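Local coordinates for conserved membrane protein (Chlamydia abortus, PDB 6GZU) that combines deubiquitinating and acetyltransferase activities as a secreted Chlamydia effector and induces Golgi fragmentation, at residues Asp36-Thr47 / Asn97-Trp106; Gly131-Ile139 / Cys204-Leu212. All coordinates share one frame; numbering follows the deposited sequence. Where two conformers were deposited one is given.

Contact 1: residues Asp36-Thr47 / Asn97-Trp106; sequences DLFVPSLYTPST and NFRIYAYPLW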
loop_
_atom_site.group_PDB
_atom_site.type_symbol
_atom_site.label_atom_id
_atom_site.label_comp_id
_atom_site.label_asym_id
_atom_site.label_seq_id
_atom_site.Cartn_x
_atom_site.Cartn_y
_atom_site.Cartn_z
ATOM N N ASP A 36 -5.512 -12.272 5.772
ATOM C CA ASP A 36 -6.372 -11.089 5.782
ATOM C C ASP A 36 -5.817 -9.953 4.938
ATOM O O ASP A 36 -6.446 -8.907 4.809
ATOM C CB ASP A 36 -6.511 -10.547 7.203
ATOM C CG ASP A 36 -7.463 -11.351 8.060
ATOM O OD1 ASP A 36 -8.317 -12.083 7.505
ATOM O OD2 ASP A 36 -7.360 -11.227 9.301
ATOM N N LEU A 37 -4.595 -10.106 4.412
ATOM C CA LEU A 37 -3.972 -9.010 3.679
ATOM C C LEU A 37 -4.324 -9.044 2.210
ATOM O O LEU A 37 -4.056 -10.047 1.534
ATOM C CB LEU A 37 -2.458 -9.131 3.791
ATOM C CG LEU A 37 -1.623 -8.106 3.024
ATOM C CD1 LEU A 37 -1.817 -6.725 3.641
ATOM C CD2 LEU A 37 -0.105 -8.474 2.993
ATOM N N PHE A 38 -4.907 -7.955 1.721
ATOM C CA PHE A 38 -5.132 -7.728 0.311
ATOM C C PHE A 38 -3.899 -7.037 -0.302
ATOM O O PHE A 38 -3.456 -5.963 0.152
ATOM C CB PHE A 38 -6.342 -6.825 0.139
ATOM C CG PHE A 38 -6.627 -6.444 -1.272
ATOM C CD1 PHE A 38 -6.069 -5.288 -1.825
ATOM C CD2 PHE A 38 -7.510 -7.185 -2.042
ATOM C CE1 PHE A 38 -6.348 -4.914 -3.112
ATOM C CE2 PHE A 38 -7.794 -6.799 -3.368
ATOM C CZ PHE A 38 -7.202 -5.691 -3.898
ATOM N N VAL A 39 -3.374 -7.633 -1.362
ATOM C CA VAL A 39 -2.284 -7.042 -2.143
ATOM C C VAL A 39 -2.888 -6.449 -3.415
ATOM O O VAL A 39 -3.599 -7.143 -4.145
ATOM C CB VAL A 39 -1.318 -8.141 -2.511
ATOM C CG1 VAL A 39 -0.148 -7.570 -3.399
ATOM C CG2 VAL A 39 -0.800 -8.814 -1.216
ATOM N N PRO A 40 -2.663 -5.145 -3.649
ATOM C CA PRO A 40 -3.238 -4.458 -4.804
ATOM C C PRO A 40 -2.508 -4.755 -6.090
ATOM O O PRO A 40 -1.660 -5.650 -6.149
ATOM C CB PRO A 40 -3.111 -2.967 -4.438
ATOM C CG PRO A 40 -1.818 -2.918 -3.645
ATOM C CD PRO A 40 -1.850 -4.240 -2.814
ATOM N N SER A 41 -2.822 -4.008 -7.132
ATOM C CA SER A 41 -2.341 -4.344 -8.475
ATOM C C SER A 41 -0.841 -4.562 -8.533
ATOM O O SER A 41 -0.066 -3.747 -8.036
ATOM C CB SER A 41 -2.663 -3.190 -9.409
ATOM O OG SER A 41 -1.993 -3.382 -10.646
ATOM N N LEU A 42 -0.427 -5.664 -9.146
ATOM C CA LEU A 42 1.001 -5.944 -9.348
ATOM C C LEU A 42 1.541 -5.181 -10.553
ATOM O O LEU A 42 2.754 -5.207 -10.822
ATOM C CB LEU A 42 1.241 -7.441 -9.558
ATOM C CG LEU A 42 0.646 -8.391 -8.517
ATOM C CD1 LEU A 42 1.073 -9.836 -8.800
ATOM C CD2 LEU A 42 1.047 -7.995 -7.086
ATOM N N TYR A 43 0.660 -4.489 -11.270
ATOM C CA TYR A 43 1.017 -3.830 -12.525
ATOM C C TYR A 43 1.146 -2.291 -12.426
ATOM O O TYR A 43 2.040 -1.692 -13.044
ATOM C CB TYR A 43 -0.023 -4.195 -13.578
ATOM C CG TYR A 43 0.281 -3.714 -14.956
ATOM C CD1 TYR A 43 1.349 -4.233 -15.665
ATOM C CD2 TYR A 43 -0.528 -2.773 -15.574
ATOM C CE1 TYR A 43 1.626 -3.808 -16.960
ATOM C CE2 TYR A 43 -0.257 -2.334 -16.863
ATOM C CZ TYR A 43 0.823 -2.856 -17.544
ATOM O OH TYR A 43 1.089 -2.425 -18.825
ATOM N N THR A 44 0.258 -1.646 -11.662
ATOM C CA THR A 44 0.223 -0.181 -11.563
ATOM C C THR A 44 0.337 0.249 -10.104
ATOM O O THR A 44 -0.582 -0.001 -9.306
ATOM C CB THR A 44 -1.105 0.376 -12.155
ATOM O OG1 THR A 44 -1.274 -0.109 -13.502
ATOM C CG2 THR A 44 -1.126 1.912 -12.141
ATOM N N PRO A 45 1.439 0.928 -9.728
ATOM C CA PRO A 45 1.497 1.476 -8.354
ATOM C C PRO A 45 0.491 2.608 -8.215
ATOM O O PRO A 45 0.073 3.179 -9.227
ATOM C CB PRO A 45 2.898 2.118 -8.255
ATOM C CG PRO A 45 3.626 1.662 -9.519
ATOM C CD PRO A 45 2.618 1.280 -10.543
ATOM N N SER A 46 0.123 2.939 -6.985
ATOM C CA SER A 46 -0.763 4.095 -6.747
ATOM C C SER A 46 0.066 5.369 -6.605
ATOM O O SER A 46 1.300 5.304 -6.437
ATOM C CB SER A 46 -1.543 3.891 -5.450
ATOM O OG SER A 46 -2.321 2.676 -5.528
ATOM N N THR A 47 -0.600 6.522 -6.685
ATOM C CA THR A 47 0.027 7.824 -6.432
ATOM C C THR A 47 -0.914 8.598 -5.533
ATOM O O THR A 47 -2.038 8.159 -5.259
ATOM C CB THR A 47 0.188 8.653 -7.731
ATOM O OG1 THR A 47 -1.115 9.063 -8.198
ATOM C CG2 THR A 47 0.893 7.841 -8.826
ATOM N N ASN A 97 -12.964 -11.063 1.003
ATOM C CA ASN A 97 -12.659 -11.585 2.334
ATOM C C ASN A 97 -11.405 -11.015 3.059
ATOM O O ASN A 97 -10.774 -11.660 3.908
ATOM C CB ASN A 97 -12.523 -13.106 2.218
ATOM C CG ASN A 97 -12.704 -13.795 3.542
ATOM O OD1 ASN A 97 -13.287 -13.218 4.468
ATOM N ND2 ASN A 97 -12.213 -15.039 3.651
ATOM N N PHE A 98 -11.034 -9.803 2.740
ATOM C CA PHE A 98 -9.809 -9.258 3.316
ATOM C C PHE A 98 -10.095 -8.193 4.371
ATOM O O PHE A 98 -11.185 -7.572 4.350
ATOM C CB PHE A 98 -8.956 -8.670 2.199
ATOM C CG PHE A 98 -8.485 -9.689 1.224
ATOM C CD1 PHE A 98 -7.400 -10.488 1.551
ATOM C CD2 PHE A 98 -9.097 -9.852 -0.008
ATOM C CE1 PHE A 98 -6.929 -11.439 0.676
ATOM C CE2 PHE A 98 -8.632 -10.837 -0.893
ATOM C CZ PHE A 98 -7.516 -11.598 -0.544
ATOM N N ARG A 99 -9.100 -7.897 5.230
ATOM C CA ARG A 99 -9.284 -6.893 6.284
ATOM C C ARG A 99 -8.277 -5.764 6.274
ATOM O O ARG A 99 -8.548 -4.659 6.765
ATOM C CB ARG A 99 -9.192 -7.561 7.653
ATOM C CG ARG A 99 -10.208 -8.660 7.842
ATOM C CD ARG A 99 -11.641 -8.161 7.536
ATOM N NE ARG A 99 -12.148 -7.237 8.560
ATOM C CZ ARG A 99 -13.305 -6.582 8.458
ATOM N NH1 ARG A 99 -14.021 -6.726 7.347
ATOM N NH2 ARG A 99 -13.753 -5.799 9.455
ATOM N N ILE A 100 -7.102 -6.017 5.714
ATOM C CA ILE A 100 -6.024 -5.048 5.694
ATOM C C ILE A 100 -5.593 -4.898 4.243
ATOM O O ILE A 100 -5.282 -5.914 3.562
ATOM C CB ILE A 100 -4.835 -5.490 6.575
ATOM C CG1 ILE A 100 -5.301 -5.686 8.020
ATOM C CG2 ILE A 100 -3.682 -4.455 6.442
ATOM C CD1 ILE A 100 -4.276 -6.194 8.954
ATOM N N TYR A 101 -5.578 -3.651 3.756
ATOM C CA TYR A 101 -5.286 -3.357 2.353
ATOM C C TYR A 101 -4.070 -2.459 2.319
ATOM O O TYR A 101 -4.115 -1.349 2.835
ATOM C CB TYR A 101 -6.490 -2.641 1.714
ATOM C CG TYR A 101 -7.716 -3.526 1.567
ATOM C CD1 TYR A 101 -8.407 -3.988 2.684
ATOM C CD2 TYR A 101 -8.224 -3.850 0.290
ATOM C CE1 TYR A 101 -9.536 -4.826 2.523
ATOM C CE2 TYR A 101 -9.359 -4.648 0.120
ATOM C CZ TYR A 101 -9.994 -5.139 1.246
ATOM O OH TYR A 101 -11.099 -5.965 1.110
ATOM N N ALA A 102 -2.976 -2.911 1.710
ATOM C CA ALA A 102 -1.740 -2.147 1.765
ATOM C C ALA A 102 -1.241 -1.740 0.381
ATOM O O ALA A 102 -0.961 -2.633 -0.443
ATOM C CB ALA A 102 -0.663 -2.904 2.530
ATOM N N TYR A 103 -1.080 -0.436 0.135
ATOM C CA TYR A 103 -0.810 0.090 -1.191
ATOM C C TYR A 103 0.509 0.804 -1.261
ATOM O O TYR A 103 0.704 1.866 -0.649
ATOM C CB TYR A 103 -1.867 1.171 -1.529
ATOM C CG TYR A 103 -3.264 0.624 -1.655
ATOM C CD1 TYR A 103 -4.062 0.400 -0.517
ATOM C CD2 TYR A 103 -3.755 0.250 -2.904
ATOM C CE1 TYR A 103 -5.343 -0.154 -0.658
ATOM C CE2 TYR A 103 -5.018 -0.325 -3.062
ATOM C CZ TYR A 103 -5.792 -0.548 -1.943
ATOM O OH TYR A 103 -7.042 -1.105 -2.128
ATOM N N PRO A 104 1.419 0.280 -2.076
ATOM C CA PRO A 104 2.647 1.051 -2.386
ATOM C C PRO A 104 2.240 2.299 -3.155
ATOM O O PRO A 104 1.429 2.234 -4.106
ATOM C CB PRO A 104 3.445 0.086 -3.292
ATOM C CG PRO A 104 2.908 -1.308 -2.883
ATOM C CD PRO A 104 1.444 -1.092 -2.625
ATOM N N LEU A 105 2.787 3.447 -2.763
ATOM C CA LEU A 105 2.402 4.723 -3.334
ATOM C C LEU A 105 3.680 5.423 -3.800
ATOM O O LEU A 105 4.575 5.660 -2.980
ATOM C CB LEU A 105 1.589 5.554 -2.312
ATOM C CG LEU A 105 0.832 6.782 -2.832
ATOM C CD1 LEU A 105 -0.273 7.257 -1.938
ATOM C CD2 LEU A 105 1.862 7.931 -2.863
ATOM N N TRP A 106 3.717 5.766 -5.085
ATOM C CA TRP A 106 4.867 6.353 -5.780
ATOM C C TRP A 106 4.677 7.859 -5.863
ATOM O O TRP A 106 3.580 8.334 -6.125
ATOM C CB TRP A 106 4.910 5.797 -7.196
ATOM C CG TRP A 106 6.126 6.167 -7.948
ATOM C CD1 TRP A 106 7.277 5.435 -8.040
ATOM C CD2 TRP A 106 6.328 7.341 -8.771
ATOM N NE1 TRP A 106 8.196 6.087 -8.846
ATOM C CE2 TRP A 106 7.639 7.251 -9.308
ATOM C CE3 TRP A 106 5.539 8.458 -9.098
ATOM C CZ2 TRP A 106 8.168 8.228 -10.146
ATOM C CZ3 TRP A 106 6.083 9.448 -9.931
ATOM C CH2 TRP A 106 7.371 9.317 -10.447
HETATM O O HOH W 1 -0.729 0.577 -4.843
#

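Contact 2: residues Gly131-Ile139 / Cys204-Leu212; sequences GISHWTLVI and CGIWLSLFL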
loop_
_atom_site.group_PDB
_atom_site.type_symbol
_atom_site.label_atom_id
_atom_site.label_comp_id
_atom_site.label_asym_id
_atom_site.label_seq_id
_atom_site.Cartn_x
_atom_site.Cartn_y
_atom_site.Cartn_z
ATOM N N GLY A 131 16.787 6.586 -7.174
ATOM C CA GLY A 131 16.740 7.928 -6.601
ATOM C C GLY A 131 15.758 8.913 -7.223
ATOM O O GLY A 131 15.671 10.049 -6.782
ATOM N N ILE A 132 15.021 8.499 -8.250
ATOM C CA ILE A 132 13.991 9.342 -8.854
ATOM C C ILE A 132 12.700 9.031 -8.217
ATOM O O ILE A 132 11.991 9.945 -7.874
ATOM C CB ILE A 132 13.867 9.124 -10.336
ATOM C CG1 ILE A 132 15.187 9.455 -10.979
ATOM C CG2 ILE A 132 12.784 9.970 -10.949
ATOM C CD1 ILE A 132 15.089 9.593 -12.457
ATOM N N SER A 133 12.408 7.745 -8.033
ATOM C CA SER A 133 11.213 7.295 -7.296
ATOM C C SER A 133 11.297 7.600 -5.820
ATOM O O SER A 133 12.373 7.413 -5.244
ATOM C CB SER A 133 11.103 5.762 -7.359
ATOM O OG SER A 133 10.943 5.347 -8.684
ATOM N N HIS A 134 10.170 7.981 -5.190
ATOM C CA HIS A 134 10.064 7.819 -3.743
ATOM C C HIS A 134 8.844 6.963 -3.491
ATOM O O HIS A 134 7.815 7.163 -4.121
ATOM C CB HIS A 134 9.949 9.152 -2.971
ATOM C CG HIS A 134 9.893 8.967 -1.481
ATOM N ND1 HIS A 134 10.923 8.368 -0.775
ATOM C CD2 HIS A 134 8.920 9.244 -0.570
ATOM C CE1 HIS A 134 10.595 8.307 0.509
ATOM N NE2 HIS A 134 9.391 8.841 0.664
ATOM N N TRP A 135 8.987 5.978 -2.610
ATOM C CA TRP A 135 7.915 5.053 -2.260
ATOM C C TRP A 135 7.444 5.266 -0.847
ATOM O O TRP A 135 8.265 5.432 0.070
ATOM C CB TRP A 135 8.423 3.617 -2.400
ATOM C CG TRP A 135 8.694 3.200 -3.796
ATOM C CD1 TRP A 135 9.908 3.076 -4.417
ATOM C CD2 TRP A 135 7.734 2.774 -4.733
ATOM N NE1 TRP A 135 9.745 2.647 -5.713
ATOM C CE2 TRP A 135 8.404 2.415 -5.915
ATOM C CE3 TRP A 135 6.342 2.666 -4.687
ATOM C CZ2 TRP A 135 7.715 1.973 -7.057
ATOM C CZ3 TRP A 135 5.666 2.214 -5.809
ATOM C CH2 TRP A 135 6.344 1.873 -6.975
ATOM N N THR A 136 6.117 5.271 -0.676
ATOM C CA THR A 136 5.478 5.303 0.625
ATOM C C THR A 136 4.398 4.243 0.644
ATOM O O THR A 136 4.208 3.517 -0.342
ATOM C CB THR A 136 4.863 6.676 0.891
ATOM O OG1 THR A 136 3.890 6.975 -0.124
ATOM C CG2 THR A 136 5.921 7.778 0.874
ATOM N N LEU A 137 3.685 4.106 1.768
ATOM C CA LEU A 137 2.703 3.012 1.904
ATOM C C LEU A 137 1.437 3.566 2.545
ATOM O O LEU A 137 1.512 4.251 3.570
ATOM C CB LEU A 137 3.289 1.916 2.806
ATOM C CG LEU A 137 2.392 0.690 3.031
ATOM C CD1 LEU A 137 2.243 -0.077 1.710
ATOM C CD2 LEU A 137 2.953 -0.207 4.150
ATOM N N VAL A 138 0.268 3.216 2.005
ATOM C CA VAL A 138 -1.024 3.575 2.634
ATOM C C VAL A 138 -1.656 2.243 3.006
ATOM O O VAL A 138 -1.846 1.346 2.159
ATOM C CB VAL A 138 -1.930 4.340 1.648
ATOM C CG1 VAL A 138 -3.367 4.494 2.212
ATOM C CG2 VAL A 138 -1.340 5.715 1.338
ATOM N N ILE A 139 -1.991 2.078 4.281
ATOM C CA ILE A 139 -2.670 0.880 4.733
ATOM C C ILE A 139 -4.100 1.252 5.154
ATOM O O ILE A 139 -4.308 2.177 5.963
ATOM C CB ILE A 139 -1.967 0.273 5.977
ATOM C CG1 ILE A 139 -0.495 -0.038 5.693
ATOM C CG2 ILE A 139 -2.767 -1.004 6.454
ATOM C CD1 ILE A 139 0.304 -0.385 6.945
ATOM N N CYS A 204 13.750 3.544 0.427
ATOM C CA CYS A 204 12.342 3.704 0.834
ATOM C C CYS A 204 11.513 2.454 0.665
ATOM O O CYS A 204 10.638 2.190 1.533
ATOM C CB CYS A 204 11.704 4.848 0.043
ATOM S SG CYS A 204 12.051 4.733 -1.737
ATOM N N GLY A 205 11.710 1.717 -0.442
ATOM C CA GLY A 205 10.908 0.517 -0.703
ATOM C C GLY A 205 11.180 -0.588 0.307
ATOM O O GLY A 205 10.278 -1.357 0.667
ATOM N N ILE A 206 12.416 -0.664 0.784
ATOM C CA ILE A 206 12.778 -1.671 1.783
ATOM C C ILE A 206 12.169 -1.255 3.118
ATOM O O ILE A 206 11.543 -2.080 3.808
ATOM C CB ILE A 206 14.282 -1.765 1.916
ATOM C CG1 ILE A 206 14.886 -2.105 0.548
ATOM C CG2 ILE A 206 14.650 -2.813 2.960
ATOM C CD1 ILE A 206 16.411 -2.019 0.500
ATOM N N TRP A 207 12.271 0.022 3.459
ATOM C CA TRP A 207 11.703 0.473 4.720
ATOM C C TRP A 207 10.194 0.210 4.819
ATOM O O TRP A 207 9.694 -0.239 5.872
ATOM C CB TRP A 207 11.929 1.984 4.891
ATOM C CG TRP A 207 13.261 2.302 5.461
ATOM C CD1 TRP A 207 14.311 2.956 4.841
ATOM C CD2 TRP A 207 13.673 2.042 6.791
ATOM N NE1 TRP A 207 15.351 3.062 5.705
ATOM C CE2 TRP A 207 14.986 2.547 6.921
ATOM C CE3 TRP A 207 13.063 1.420 7.893
ATOM C CZ2 TRP A 207 15.720 2.429 8.104
ATOM C CZ3 TRP A 207 13.791 1.310 9.067
ATOM C CH2 TRP A 207 15.100 1.831 9.174
ATOM N N LEU A 208 9.438 0.540 3.773
ATOM C CA LEU A 208 7.982 0.400 3.877
ATOM C C LEU A 208 7.631 -1.092 3.913
ATOM O O LEU A 208 6.633 -1.468 4.566
ATOM C CB LEU A 208 7.271 1.123 2.735
ATOM C CG LEU A 208 7.415 0.552 1.310
ATOM C CD1 LEU A 208 6.359 -0.574 1.054
ATOM C CD2 LEU A 208 7.290 1.665 0.269
ATOM N N SER A 209 8.440 -1.957 3.283
ATOM C CA SER A 209 8.178 -3.393 3.329
ATOM C C SER A 209 8.426 -3.949 4.733
ATOM O O SER A 209 7.634 -4.773 5.245
ATOM C CB SER A 209 9.046 -4.119 2.296
ATOM O OG SER A 209 8.703 -3.699 0.985
ATOM N N LEU A 210 9.524 -3.512 5.360
ATOM C CA LEU A 210 9.798 -3.876 6.756
ATOM C C LEU A 210 8.666 -3.367 7.657
ATOM O O LEU A 210 8.193 -4.084 8.554
ATOM C CB LEU A 210 11.145 -3.273 7.209
ATOM C CG LEU A 210 11.728 -3.474 8.613
ATOM C CD1 LEU A 210 13.232 -3.103 8.586
ATOM C CD2 LEU A 210 11.024 -2.605 9.667
ATOM N N PHE A 211 8.226 -2.131 7.448
ATOM C CA PHE A 211 7.146 -1.609 8.276
ATOM C C PHE A 211 5.902 -2.487 8.182
ATOM O O PHE A 211 5.283 -2.813 9.219
ATOM C CB PHE A 211 6.814 -0.155 7.937
ATOM C CG PHE A 211 5.653 0.365 8.719
ATOM C CD1 PHE A 211 5.805 0.652 10.083
ATOM C CD2 PHE A 211 4.409 0.459 8.119
ATOM C CE1 PHE A 211 4.732 1.074 10.863
ATOM C CE2 PHE A 211 3.307 0.907 8.859
ATOM C CZ PHE A 211 3.482 1.225 10.241
ATOM N N LEU A 212 5.495 -2.812 6.967
ATOM C CA LEU A 212 4.258 -3.587 6.832
ATOM C C LEU A 212 4.432 -4.950 7.515
ATOM O O LEU A 212 3.521 -5.457 8.166
ATOM C CB LEU A 212 3.886 -3.794 5.368
ATOM C CG LEU A 212 2.569 -4.573 5.174
ATOM C CD1 LEU A 212 1.383 -3.792 5.763
ATOM C CD2 LEU A 212 2.373 -4.781 3.700
#

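Contact 1: residues Asp36-Thr47 / Asn97-Trp106
F38 holds CG anti to its backbone N (chi1 176°), whereas in F98 and Y101 CG lies beside the backbone N; F38 and Y101 share a face of the sheet, and F98, just before the strand, completes an aromatic cluster with them. F38 CB sits over the Y101 ring, 3.8 Å from its centroid, and the F38 ring is turned edge-on to the face of F98 in a T-shaped pair with planes at 76°. Flat residues suit this place because one ring can offer an edge to one neighbour and a face to the other. The backbones pair in parallel through L37 with I100 and F38 with Y101: D36 O accepts from both R99 N (2.9 Å) and I100 N (3.1 Å), and F38 N donates to I100 O (2.8 Å). P40 has no N-H for A102 O, so the pairing ends and this buried carbonyl meets P40 CD (3.0 Å). P40 CB also packs 3.5 Å from Y103 CE2; the Y103 hydroxyl is hydrogen-bonded to D58. Further on, S46 O takes W106 N (2.8 Å), and a water joins S46 OG to P104 O. With F38 also touching H80, this edge strand of the mixed sheet borders the His-Cys-His-Cys zinc site.

Contact 2: residues Gly131-Ile139 / Cys204-Leu212
Strand 134-139 and helix 204-212, which touch from H134 and W135 against C204 to I139 against L212, run almost parallel, their axes 17° apart and 7.3 Å apart at closest approach. At the start of both, C204 tucks SG between its backbone N and carbonyl carbon (chi1 48°), which turns the sulfur to the strand. There C204 SG accepts from W135 N at 3.4 Å with a fairly straight bond (155° at the hydrogen), and it lies in the plane of the W135 indole, at its edge by CD1. H134 approaches from another side, its ND1 3.9 Å from C204 SG and its ring set obliquely to the sulfur, while NE2 of the same ring is hydrogen-bonded to D151.

Beyond this end the side chains that meet are apolar. L208 puts CD2 3.5 Å from W135 CB, and its CB lies 4.1 Å from L137 CB. L137 inserts CD2 3.9 Å from L212 CB, the two side chains crossing at about a right angle. I139 CD1 then meets L212 CD1 and F211 CE2, each at 3.8 Å. The branched ends of L137, L208, I139 and L212 suit the space between strand and helix because each methyl can reach a different neighbour. Helix 20-33 packs on W135, L208 and L212, and F150 stacks on F211. The cysteine at the helix start, the histidine at the strand start and D151 together have the geometry of a Cys-His-Asp triad, consistent with the catalytic site of a CE-clan, Ulp1-like cysteine protease.

Overall arrangement
From the N terminus the chain passes through helix 20-33 to 36-47, runs through helix 51-58 and the zinc ligands H60, C78, H80 and C95, and returns at 97-106, where contact 1 closes this first loop. Only afterwards does contact 2 open: from 131-139 the chain goes on through strand 146-150, helix 159-174 and strand 188-191 before helix 204-217 closes the second loop. The two loops therefore follow in series, neither enclosing nor crossing the other. They are joined through the mixed sheet, where strands 100-107 and 134-141 are antiparallel neighbours. Contact 1 thus ties the N-terminal part of the chain to the sheet, and contact 2 joins that sheet to helix 204-217.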